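Local coordinates for single-strand DNA-binding protein (Agrobacterium tumefaciens, PDB 3BTP) that binds single-stranded DNA regardless of sequence and mediates nuclear uptake of the transferred T-DNA strand during plant transformation by Agrobacterium, at residues A[117-122]-A[146-151]; A[164-169]-A[190-195]; A[214-219]-A[249-254]. All coordinates share one frame; numbering follows the deposited sequence.

Contact 1 of 3, residues A[117-122]-A[146-151]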
loop_
_atom_site.group_PDB
_atom_site.type_symbol
_atom_site.label_atom_id
_atom_site.label_comp_id
_atom_site.label_asym_id
_atom_site.label_seq_id
_atom_site.Cartn_x
_atom_site.Cartn_y
_atom_site.Cartn_z
ATOM N N TYR A 117 -12.591 14.711 -4.321
ATOM C CA TYR A 117 -12.836 14.837 -2.893
ATOM C C TYR A 117 -14.264 14.459 -2.508
ATOM O O TYR A 117 -15.194 14.442 -3.355
ATOM C CB TYR A 117 -12.321 16.179 -2.256
ATOM C CG TYR A 117 -13.161 17.407 -2.618
ATOM C CD1 TYR A 117 -14.338 17.712 -1.903
ATOM C CD2 TYR A 117 -12.802 18.222 -3.721
ATOM C CE1 TYR A 117 -15.136 18.806 -2.237
ATOM C CE2 TYR A 117 -13.557 19.339 -4.044
ATOM C CZ TYR A 117 -14.732 19.616 -3.312
ATOM O OH TYR A 117 -15.493 20.691 -3.661
ATOM N N ILE A 118 -14.390 14.103 -1.231
ATOM C CA ILE A 118 -15.638 13.858 -0.571
ATOM C C ILE A 118 -15.679 14.758 0.694
ATOM O O ILE A 118 -14.695 14.844 1.432
ATOM C CB ILE A 118 -15.767 12.372 -0.167
ATOM C CG1 ILE A 118 -15.631 11.422 -1.388
ATOM C CG2 ILE A 118 -17.060 12.121 0.597
ATOM C CD1 ILE A 118 -15.478 9.980 -1.024
ATOM N N LEU A 119 -16.818 15.411 0.942
ATOM C CA LEU A 119 -17.021 16.206 2.161
ATOM C C LEU A 119 -17.816 15.404 3.150
ATOM O O LEU A 119 -18.937 14.971 2.837
ATOM C CB LEU A 119 -17.788 17.533 1.854
ATOM C CG LEU A 119 -16.933 18.585 1.105
ATOM C CD1 LEU A 119 -17.700 19.919 1.103
ATOM C CD2 LEU A 119 -15.474 18.811 1.714
ATOM N N VAL A 120 -17.236 15.151 4.323
ATOM C CA VAL A 120 -17.960 14.354 5.323
ATOM C C VAL A 120 -18.451 15.245 6.454
ATOM O O VAL A 120 -17.742 16.137 6.901
ATOM C CB VAL A 120 -17.127 13.172 5.917
ATOM C CG1 VAL A 120 -18.039 12.242 6.774
ATOM C CG2 VAL A 120 -16.407 12.381 4.793
ATOM N N ARG A 121 -19.659 14.963 6.928
ATOM C CA ARG A 121 -20.227 15.691 8.072
ATOM C C ARG A 121 -20.828 14.768 9.104
ATOM O O ARG A 121 -21.261 13.659 8.784
ATOM C CB ARG A 121 -21.254 16.740 7.604
ATOM C CG ARG A 121 -22.465 16.131 6.985
ATOM C CD ARG A 121 -23.131 17.085 5.946
ATOM N NE ARG A 121 -24.343 16.439 5.406
ATOM C CZ ARG A 121 -24.446 15.833 4.211
ATOM N NH1 ARG A 121 -23.395 15.753 3.370
ATOM N NH2 ARG A 121 -25.591 15.261 3.868
ATOM N N GLN A 122 -20.799 15.208 10.354
ATOM C CA GLN A 122 -21.459 14.499 11.468
ATOM C C GLN A 122 -22.960 14.845 11.522
ATOM O O GLN A 122 -23.349 16.000 11.502
ATOM C CB GLN A 122 -20.793 14.862 12.790
ATOM C CG GLN A 122 -19.382 14.295 12.943
ATOM C CD GLN A 122 -18.777 14.622 14.316
ATOM O OE1 GLN A 122 -18.598 15.779 14.652
ATOM N NE2 GLN A 122 -18.465 13.587 15.108
ATOM N N ASN A 146 -13.826 24.073 6.052
ATOM C CA ASN A 146 -13.053 23.899 7.289
ATOM C C ASN A 146 -13.692 23.160 8.441
ATOM O O ASN A 146 -12.980 22.790 9.399
ATOM C CB ASN A 146 -12.459 25.210 7.785
ATOM C CG ASN A 146 -11.255 25.690 6.904
ATOM O OD1 ASN A 146 -11.028 26.884 6.770
ATOM N ND2 ASN A 146 -10.521 24.744 6.289
ATOM N N ALA A 147 -15.003 22.943 8.386
ATOM C CA ALA A 147 -15.784 22.242 9.433
ATOM C C ALA A 147 -16.013 20.797 9.077
ATOM O O ALA A 147 -16.322 19.986 9.957
ATOM C CB ALA A 147 -17.171 22.888 9.593
ATOM N N SER A 148 -15.962 20.494 7.769
ATOM C CA SER A 148 -16.063 19.107 7.263
ATOM C C SER A 148 -14.778 18.329 7.515
ATOM O O SER A 148 -13.684 18.923 7.571
ATOM C CB SER A 148 -16.331 19.091 5.731
ATOM O OG SER A 148 -17.499 19.816 5.455
ATOM N N CYS A 149 -14.919 16.997 7.604
ATOM C CA CYS A 149 -13.816 16.103 7.239
ATOM C C CYS A 149 -13.645 16.005 5.676
ATOM O O CYS A 149 -14.473 15.412 4.982
ATOM C CB CYS A 149 -13.956 14.700 7.872
ATOM S SG CYS A 149 -12.449 13.748 7.588
ATOM N N ARG A 150 -12.583 16.606 5.131
ATOM C CA ARG A 150 -12.340 16.572 3.684
ATOM C C ARG A 150 -11.494 15.341 3.255
ATOM O O ARG A 150 -10.361 15.144 3.718
ATOM C CB ARG A 150 -11.640 17.874 3.247
ATOM C CG ARG A 150 -12.379 19.177 3.610
ATOM C CD ARG A 150 -11.730 20.406 2.881
ATOM N NE ARG A 150 -10.296 20.587 3.174
ATOM C CZ ARG A 150 -9.756 21.237 4.225
ATOM N NH1 ARG A 150 -10.531 21.823 5.139
ATOM N NH2 ARG A 150 -8.410 21.343 4.335
ATOM N N LEU A 151 -12.025 14.525 2.362
ATOM C CA LEU A 151 -11.306 13.312 1.963
ATOM C C LEU A 151 -10.779 13.519 0.532
ATOM O O LEU A 151 -11.564 13.863 -0.310
ATOM C CB LEU A 151 -12.227 12.078 2.091
ATOM C CG LEU A 151 -12.592 11.573 3.510
ATOM C CD1 LEU A 151 -13.470 10.310 3.506
ATOM C CD2 LEU A 151 -11.332 11.233 4.402
#
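Ile118 and Leu151 exchange both of their backbone hydrogen bonds: Leu151 N donates to Ile118 O at 2.8 Å, nearly straight at 168°, and Ile118 N returns a bond to Leu151 O. Leu151 O also receives a CA-H...O contact from Tyr117 CA. Two residues on, Val120 N donates to Cys149 O at 2.9 Å, whereas the return bond from Cys149 N to Val120 O is weak and bent to 133°, at the point where the chain has just left helix 142-147. Val120 and Leu151 share one face of the sheet and meet through CG2 and CD1, 3.8 Å apart; Tyr159 lies against Leu151 there. Leu119 and Arg150 occupy the other face, side by side and pointing the same way, with Leu119 CD2 3.6 Å from Arg150 CG. With chi3 at -57° the Arg150 chain bends, and its guanidinium is bonded beyond the pair: NE to Tyr152 OH, NH1 to Phe145 O and NH2 to Asp212 O. Ser148 OG bonds back to Glu144 O. The pairing thus satisfies the N-H and C=O groups of Ile118, Val120, Cys149 and Leu151, Cys149 N only weakly, while Leu119 bonds outward to Thr131. Two carbonyls and a hydroxyl probably spread the positive charge of the buried guanidinium.

Contact 2 of 3, residues A[164-169]-A[190-195]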
loop_
_atom_site.group_PDB
_atom_site.type_symbol
_atom_site.label_atom_id
_atom_site.label_comp_id
_atom_site.label_asym_id
_atom_site.label_seq_id
_atom_site.Cartn_x
_atom_site.Cartn_y
_atom_site.Cartn_z
ATOM N N LEU A 164 -3.025 13.996 6.947
ATOM C CA LEU A 164 -2.360 12.935 6.189
ATOM C C LEU A 164 -2.191 13.208 4.712
ATOM O O LEU A 164 -1.195 12.881 4.183
ATOM C CB LEU A 164 -3.098 11.594 6.410
ATOM C CG LEU A 164 -3.198 11.126 7.885
ATOM C CD1 LEU A 164 -3.926 9.821 7.951
ATOM C CD2 LEU A 164 -1.906 11.012 8.653
ATOM N N ALA A 165 -3.191 13.761 4.029
ATOM C CA ALA A 165 -3.004 14.185 2.665
ATOM C C ALA A 165 -1.851 15.148 2.518
ATOM O O ALA A 165 -1.095 15.068 1.550
ATOM C CB ALA A 165 -4.402 14.812 2.022
ATOM N N PHE A 166 -1.740 16.103 3.450
ATOM C CA PHE A 166 -0.646 17.069 3.447
ATOM C C PHE A 166 0.731 16.381 3.553
ATOM O O PHE A 166 1.630 16.622 2.737
ATOM C CB PHE A 166 -0.822 18.048 4.606
ATOM C CG PHE A 166 0.199 19.208 4.580
ATOM C CD1 PHE A 166 -0.011 20.350 3.820
ATOM C CD2 PHE A 166 1.328 19.158 5.327
ATOM C CE1 PHE A 166 0.953 21.373 3.793
ATOM C CE2 PHE A 166 2.260 20.175 5.296
ATOM C CZ PHE A 166 2.066 21.264 4.522
ATOM N N GLU A 167 0.921 15.547 4.577
ATOM C CA GLU A 167 2.226 14.873 4.765
ATOM C C GLU A 167 2.539 13.873 3.654
ATOM O O GLU A 167 3.713 13.556 3.415
ATOM C CB GLU A 167 2.351 14.235 6.178
ATOM C CG GLU A 167 2.568 15.366 7.251
ATOM C CD GLU A 167 3.870 16.206 6.980
ATOM O OE1 GLU A 167 4.720 15.772 6.151
ATOM O OE2 GLU A 167 4.092 17.260 7.594
ATOM N N ARG A 168 1.522 13.375 2.981
ATOM C CA ARG A 168 1.730 12.463 1.846
ATOM C C ARG A 168 2.356 13.167 0.625
ATOM O O ARG A 168 2.898 12.509 -0.271
ATOM C CB ARG A 168 0.407 11.734 1.494
ATOM C CG ARG A 168 0.283 11.073 0.098
ATOM C CD ARG A 168 0.732 9.655 0.228
ATOM N NE ARG A 168 0.979 8.808 -0.972
ATOM C CZ ARG A 168 2.098 8.816 -1.678
ATOM N NH1 ARG A 168 3.040 9.734 -1.468
ATOM N NH2 ARG A 168 2.262 7.920 -2.622
ATOM N N ILE A 169 2.315 14.497 0.578
ATOM C CA ILE A 169 3.107 15.196 -0.440
ATOM C C ILE A 169 4.578 14.842 -0.217
ATOM O O ILE A 169 5.107 14.910 0.923
ATOM C CB ILE A 169 2.876 16.723 -0.512
ATOM C CG1 ILE A 169 1.362 17.093 -0.761
ATOM C CG2 ILE A 169 3.821 17.328 -1.621
ATOM C CD1 ILE A 169 0.815 18.489 -0.073
ATOM N N GLN A 190 11.498 24.086 5.759
ATOM C CA GLN A 190 11.543 24.154 4.280
ATOM C C GLN A 190 10.707 23.027 3.647
ATOM O O GLN A 190 10.061 23.218 2.602
ATOM C CB GLN A 190 12.986 24.126 3.723
ATOM C CG GLN A 190 13.960 25.165 4.324
ATOM C CD GLN A 190 14.694 26.087 3.295
ATOM O OE1 GLN A 190 15.283 27.099 3.696
ATOM N NE2 GLN A 190 14.672 25.740 1.995
ATOM N N CYS A 191 10.744 21.861 4.277
ATOM C CA CYS A 191 9.828 20.783 3.914
ATOM C C CYS A 191 8.366 21.233 3.989
ATOM O O CYS A 191 7.613 21.031 3.042
ATOM C CB CYS A 191 10.060 19.573 4.818
ATOM S SG CYS A 191 11.490 18.617 4.294
ATOM N N PHE A 192 7.991 21.867 5.105
ATOM C CA PHE A 192 6.639 22.412 5.292
ATOM C C PHE A 192 6.249 23.479 4.216
ATOM O O PHE A 192 5.142 23.439 3.614
ATOM C CB PHE A 192 6.459 22.932 6.741
ATOM C CG PHE A 192 5.143 23.569 6.971
ATOM C CD1 PHE A 192 4.014 22.799 7.183
ATOM C CD2 PHE A 192 5.012 24.974 6.917
ATOM C CE1 PHE A 192 2.760 23.409 7.344
ATOM C CE2 PHE A 192 3.804 25.573 7.086
ATOM C CZ PHE A 192 2.664 24.762 7.322
ATOM N N GLN A 193 7.187 24.379 3.929
ATOM C CA GLN A 193 6.960 25.447 2.970
ATOM C C GLN A 193 6.858 24.788 1.622
ATOM O O GLN A 193 5.999 25.149 0.832
ATOM C CB GLN A 193 8.087 26.559 2.988
ATOM C CG GLN A 193 8.072 27.506 4.170
ATOM C CD GLN A 193 9.260 28.579 4.205
ATOM O OE1 GLN A 193 10.420 28.342 3.739
ATOM N NE2 GLN A 193 8.939 29.762 4.767
ATOM N N TYR A 194 7.714 23.812 1.340
ATOM C CA TYR A 194 7.552 23.075 0.061
ATOM C C TYR A 194 6.151 22.419 -0.093
ATOM O O TYR A 194 5.473 22.578 -1.126
ATOM C CB TYR A 194 8.650 22.015 -0.170
ATOM C CG TYR A 194 8.369 21.267 -1.483
ATOM C CD1 TYR A 194 8.847 21.751 -2.702
ATOM C CD2 TYR A 194 7.533 20.127 -1.502
ATOM C CE1 TYR A 194 8.579 21.068 -3.940
ATOM C CE2 TYR A 194 7.238 19.437 -2.707
ATOM C CZ TYR A 194 7.750 19.920 -3.914
ATOM O OH TYR A 194 7.445 19.251 -5.085
ATOM N N LYS A 195 5.735 21.625 0.910
ATOM C CA LYS A 195 4.390 20.969 0.854
ATOM C C LYS A 195 3.224 21.992 0.862
ATOM O O LYS A 195 2.205 21.773 0.206
ATOM C CB LYS A 195 4.245 19.912 1.975
ATOM C CG LYS A 195 5.289 18.771 1.929
ATOM C CD LYS A 195 4.981 17.689 2.963
ATOM C CE LYS A 195 6.113 16.767 3.105
ATOM N NZ LYS A 195 5.710 15.448 3.692
#
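Lys195 reaches from helix 186-206 across to the C-terminal end of helix 162-167, where Phe166, Glu167 and Ile169 receive it. Its CB sits over one face of the Phe166 ring in a CH-pi contact, 4.1 Å from the ring centroid. CG passes Ile169 CB at 4.0 Å, the two side chains running in opposite directions. CD lies 3.5 Å from Phe166 O, and CE comes close to Ile169 O. The chain is extended beyond CG. At its tip, NZ donates to Glu167 O at 2.8 Å and to Glu167 OE1 at 2.7 Å, the latter a salt bridge in which NZ approaches OE1 nearly along its C-O axis; a weak bond goes to Ile169 O. Glu167 CB points away from the lysine, but a bend at chi2 (-60°) swings CD back, letting the carboxylate meet NZ. Beside this, Phe166 CZ touches Phe192 CE1 at 3.6 Å, the ring planes inclined at 46°, and Trp199 meets Phe166 edge-to-face. Glu167 therefore holds the ammonium group through both its carbonyl and its carboxylate, with Ile169 O as a weak third acceptor. The positive charge probably complements the negative end of the helix dipole, while CB and CG rest on Phe166 and Ile169.

Contact 3 of 3, residues A[214-219]-A[249-254]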
loop_
_atom_site.group_PDB
_atom_site.type_symbol
_atom_site.label_atom_id
_atom_site.label_comp_id
_atom_site.label_asym_id
_atom_site.label_seq_id
_atom_site.Cartn_x
_atom_site.Cartn_y
_atom_site.Cartn_z
ATOM N N PHE A 214 -5.072 20.757 9.903
ATOM C CA PHE A 214 -5.550 20.077 11.136
ATOM C C PHE A 214 -4.532 19.120 11.693
ATOM O O PHE A 214 -4.873 18.054 12.259
ATOM C CB PHE A 214 -6.924 19.367 10.957
ATOM C CG PHE A 214 -8.008 20.262 10.414
ATOM C CD1 PHE A 214 -8.566 21.268 11.213
ATOM C CD2 PHE A 214 -8.491 20.089 9.105
ATOM C CE1 PHE A 214 -9.570 22.092 10.704
ATOM C CE2 PHE A 214 -9.492 20.906 8.589
ATOM C CZ PHE A 214 -10.040 21.903 9.388
ATOM N N TYR A 215 -3.279 19.528 11.602
ATOM C CA TYR A 215 -2.173 18.754 12.136
ATOM C C TYR A 215 -1.964 18.977 13.653
ATOM O O TYR A 215 -1.171 18.242 14.276
ATOM C CB TYR A 215 -0.897 19.082 11.389
ATOM C CG TYR A 215 -0.514 20.525 11.541
ATOM C CD1 TYR A 215 0.195 20.962 12.665
ATOM C CD2 TYR A 215 -0.903 21.480 10.591
ATOM C CE1 TYR A 215 0.530 22.327 12.836
ATOM C CE2 TYR A 215 -0.566 22.797 10.733
ATOM C CZ TYR A 215 0.151 23.230 11.856
ATOM O OH TYR A 215 0.505 24.577 12.010
ATOM N N GLN A 216 -2.621 19.995 14.221
ATOM C CA GLN A 216 -2.471 20.367 15.670
ATOM C C GLN A 216 -2.856 19.232 16.578
ATOM O O GLN A 216 -3.931 18.653 16.418
ATOM C CB GLN A 216 -3.263 21.660 16.040
ATOM C CG GLN A 216 -2.762 22.967 15.343
ATOM C CD GLN A 216 -3.247 23.199 13.882
ATOM O OE1 GLN A 216 -3.980 22.407 13.317
ATOM N NE2 GLN A 216 -2.785 24.298 13.272
ATOM N N THR A 217 -1.957 18.907 17.510
ATOM C CA THR A 217 -2.173 17.801 18.475
ATOM C C THR A 217 -3.007 18.301 19.673
ATOM O O THR A 217 -3.085 19.501 19.931
ATOM C CB THR A 217 -0.856 17.134 18.968
ATOM O OG1 THR A 217 -0.070 18.098 19.643
ATOM C CG2 THR A 217 -0.004 16.595 17.806
ATOM N N ASP A 218 -3.653 17.368 20.339
ATOM C CA ASP A 218 -4.392 17.607 21.535
ATOM C C ASP A 218 -3.382 17.770 22.697
ATOM O O ASP A 218 -2.725 16.808 23.122
ATOM C CB ASP A 218 -5.304 16.398 21.819
ATOM C CG ASP A 218 -6.131 16.587 23.081
ATOM O OD1 ASP A 218 -5.867 17.531 23.872
ATOM O OD2 ASP A 218 -7.075 15.808 23.269
ATOM N N LYS A 219 -3.293 18.984 23.230
ATOM C CA LYS A 219 -2.199 19.273 24.133
ATOM C C LYS A 219 -2.466 18.872 25.613
ATOM O O LYS A 219 -1.525 18.783 26.414
ATOM C CB LYS A 219 -1.518 20.617 23.809
ATOM C CG LYS A 219 -0.322 20.350 22.785
ATOM C CD LYS A 219 0.169 21.594 22.032
ATOM C CE LYS A 219 0.554 21.299 20.551
ATOM N NZ LYS A 219 -0.564 21.620 19.545
ATOM N N ARG A 249 -3.770 11.666 18.411
ATOM C CA ARG A 249 -4.764 12.586 19.001
ATOM C C ARG A 249 -4.645 13.989 18.491
ATOM O O ARG A 249 -3.675 14.671 18.761
ATOM C CB ARG A 249 -4.677 12.600 20.531
ATOM C CG ARG A 249 -4.761 11.147 21.049
ATOM C CD ARG A 249 -6.112 10.547 20.757
ATOM N NE ARG A 249 -7.103 11.309 21.462
ATOM C CZ ARG A 249 -8.002 10.813 22.297
ATOM N NH1 ARG A 249 -8.072 9.500 22.518
ATOM N NH2 ARG A 249 -8.848 11.661 22.897
ATOM N N TYR A 250 -5.662 14.397 17.756
ATOM C CA TYR A 250 -5.661 15.672 17.074
ATOM C C TYR A 250 -6.531 16.613 17.879
ATOM O O TYR A 250 -7.533 16.175 18.430
ATOM C CB TYR A 250 -6.246 15.517 15.646
ATOM C CG TYR A 250 -5.399 14.733 14.673
ATOM C CD1 TYR A 250 -4.324 15.320 14.057
ATOM C CD2 TYR A 250 -5.679 13.374 14.368
ATOM C CE1 TYR A 250 -3.536 14.606 13.141
ATOM C CE2 TYR A 250 -4.877 12.645 13.439
ATOM C CZ TYR A 250 -3.834 13.293 12.836
ATOM O OH TYR A 250 -3.015 12.635 11.940
ATOM N N GLU A 251 -6.161 17.898 17.922
ATOM C CA GLU A 251 -6.993 18.926 18.513
ATOM C C GLU A 251 -8.387 19.009 17.842
ATOM O O GLU A 251 -9.366 19.248 18.510
ATOM C CB GLU A 251 -6.318 20.272 18.391
ATOM C CG GLU A 251 -7.250 21.390 18.889
ATOM C CD GLU A 251 -6.585 22.728 19.038
ATOM O OE1 GLU A 251 -5.376 22.881 18.683
ATOM O OE2 GLU A 251 -7.289 23.659 19.526
ATOM N N HIS A 252 -8.466 18.865 16.520
ATOM C CA HIS A 252 -9.739 18.852 15.766
ATOM C C HIS A 252 -9.966 17.452 15.219
ATOM O O HIS A 252 -9.558 17.112 14.064
ATOM C CB HIS A 252 -9.647 19.877 14.626
ATOM C CG HIS A 252 -9.247 21.246 15.094
ATOM N ND1 HIS A 252 -7.971 21.758 14.919
ATOM C CD2 HIS A 252 -9.962 22.215 15.719
ATOM C CE1 HIS A 252 -7.914 22.974 15.436
ATOM N NE2 HIS A 252 -9.113 23.276 15.922
ATOM N N GLN A 253 -10.556 16.616 16.050
ATOM C CA GLN A 253 -10.654 15.210 15.769
ATOM C C GLN A 253 -11.497 14.875 14.557
ATOM O O GLN A 253 -11.113 14.025 13.801
ATOM C CB GLN A 253 -11.177 14.418 16.960
ATOM C CG GLN A 253 -10.351 14.522 18.259
ATOM C CD GLN A 253 -10.580 13.262 19.132
ATOM O OE1 GLN A 253 -9.757 12.283 19.106
ATOM N NE2 GLN A 253 -11.701 13.243 19.846
ATOM N N PHE A 254 -12.649 15.494 14.392
ATOM C CA PHE A 254 -13.517 15.152 13.274
ATOM C C PHE A 254 -12.841 15.547 11.942
ATOM O O PHE A 254 -12.730 14.730 11.059
ATOM C CB PHE A 254 -14.917 15.783 13.386
ATOM C CG PHE A 254 -15.765 15.516 12.166
ATOM C CD1 PHE A 254 -16.081 14.217 11.787
ATOM C CD2 PHE A 254 -16.197 16.547 11.374
ATOM C CE1 PHE A 254 -16.809 13.982 10.604
ATOM C CE2 PHE A 254 -16.911 16.307 10.218
ATOM C CZ PHE A 254 -17.231 15.035 9.865
HETATM O O HOH W 1 -5.946 18.822 14.643
#
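Phe214 turns its ring edge toward the face of His252 in an offset edge-to-face pair, with CD1 3.8 Å from His252 ND1 and the planes at 69°. Glu251 CG, anti to its backbone N (chi1 174°), rests over the centre of one face of the same imidazole. Farther along, Gln216 CB touches Glu251 OE1 at 3.6 Å. The Tyr250 ring brings CD1 to within 3.3 Å of Phe214 O, and beyond the two segments it packs on Pro163 of helix 162-167. The backbones are joined twice: Glu251 N donates to Gln216 O at 2.8 Å, and Asp218 N donates to Arg249 O at 3.1 Å, a straight bond in which the donor lies 45° above the carbonyl plane. One water bridges the two segments, giving hydrogen bonds to Phe214 O and Gln216 O and accepting one from His252 N, so Gln216 O takes two donors. Asp218 CB and Arg249 CB are 4.1 Å apart, but their charged ends stay beyond salt-bridge distance. Thr217 and Tyr250 thus form a single isolated beta bridge between two irregular loops, accompanied by the water and the Phe214-His252 pair; the loops follow helix 186-206 and strand 243-245.

How the contacts relate
From the N terminus, contact 1 closes first: strand 117-124 runs out, the chain returns as strand 127-132, and after helix 142-147 strand 149-153 pairs with 117-124 on the side away from 127-132, within a four-stranded antiparallel sheet. The chain passes through strand 159-160 into helix 162-167, which contact 2 ties to the long helix 186-206. Contact 3 then joins the loop following that helix to the loop after strand 243-245. The three closures succeed one another in series, none nested or crossed. Contacts 1 and 3 touch, Phe254 CZ lying 3.2 Å from Val120 O; contacts 2 and 3 meet where Leu164 CD2 packs on Tyr250 OH. Contacts 1 and 2 do not touch, their centres about 20 Å apart.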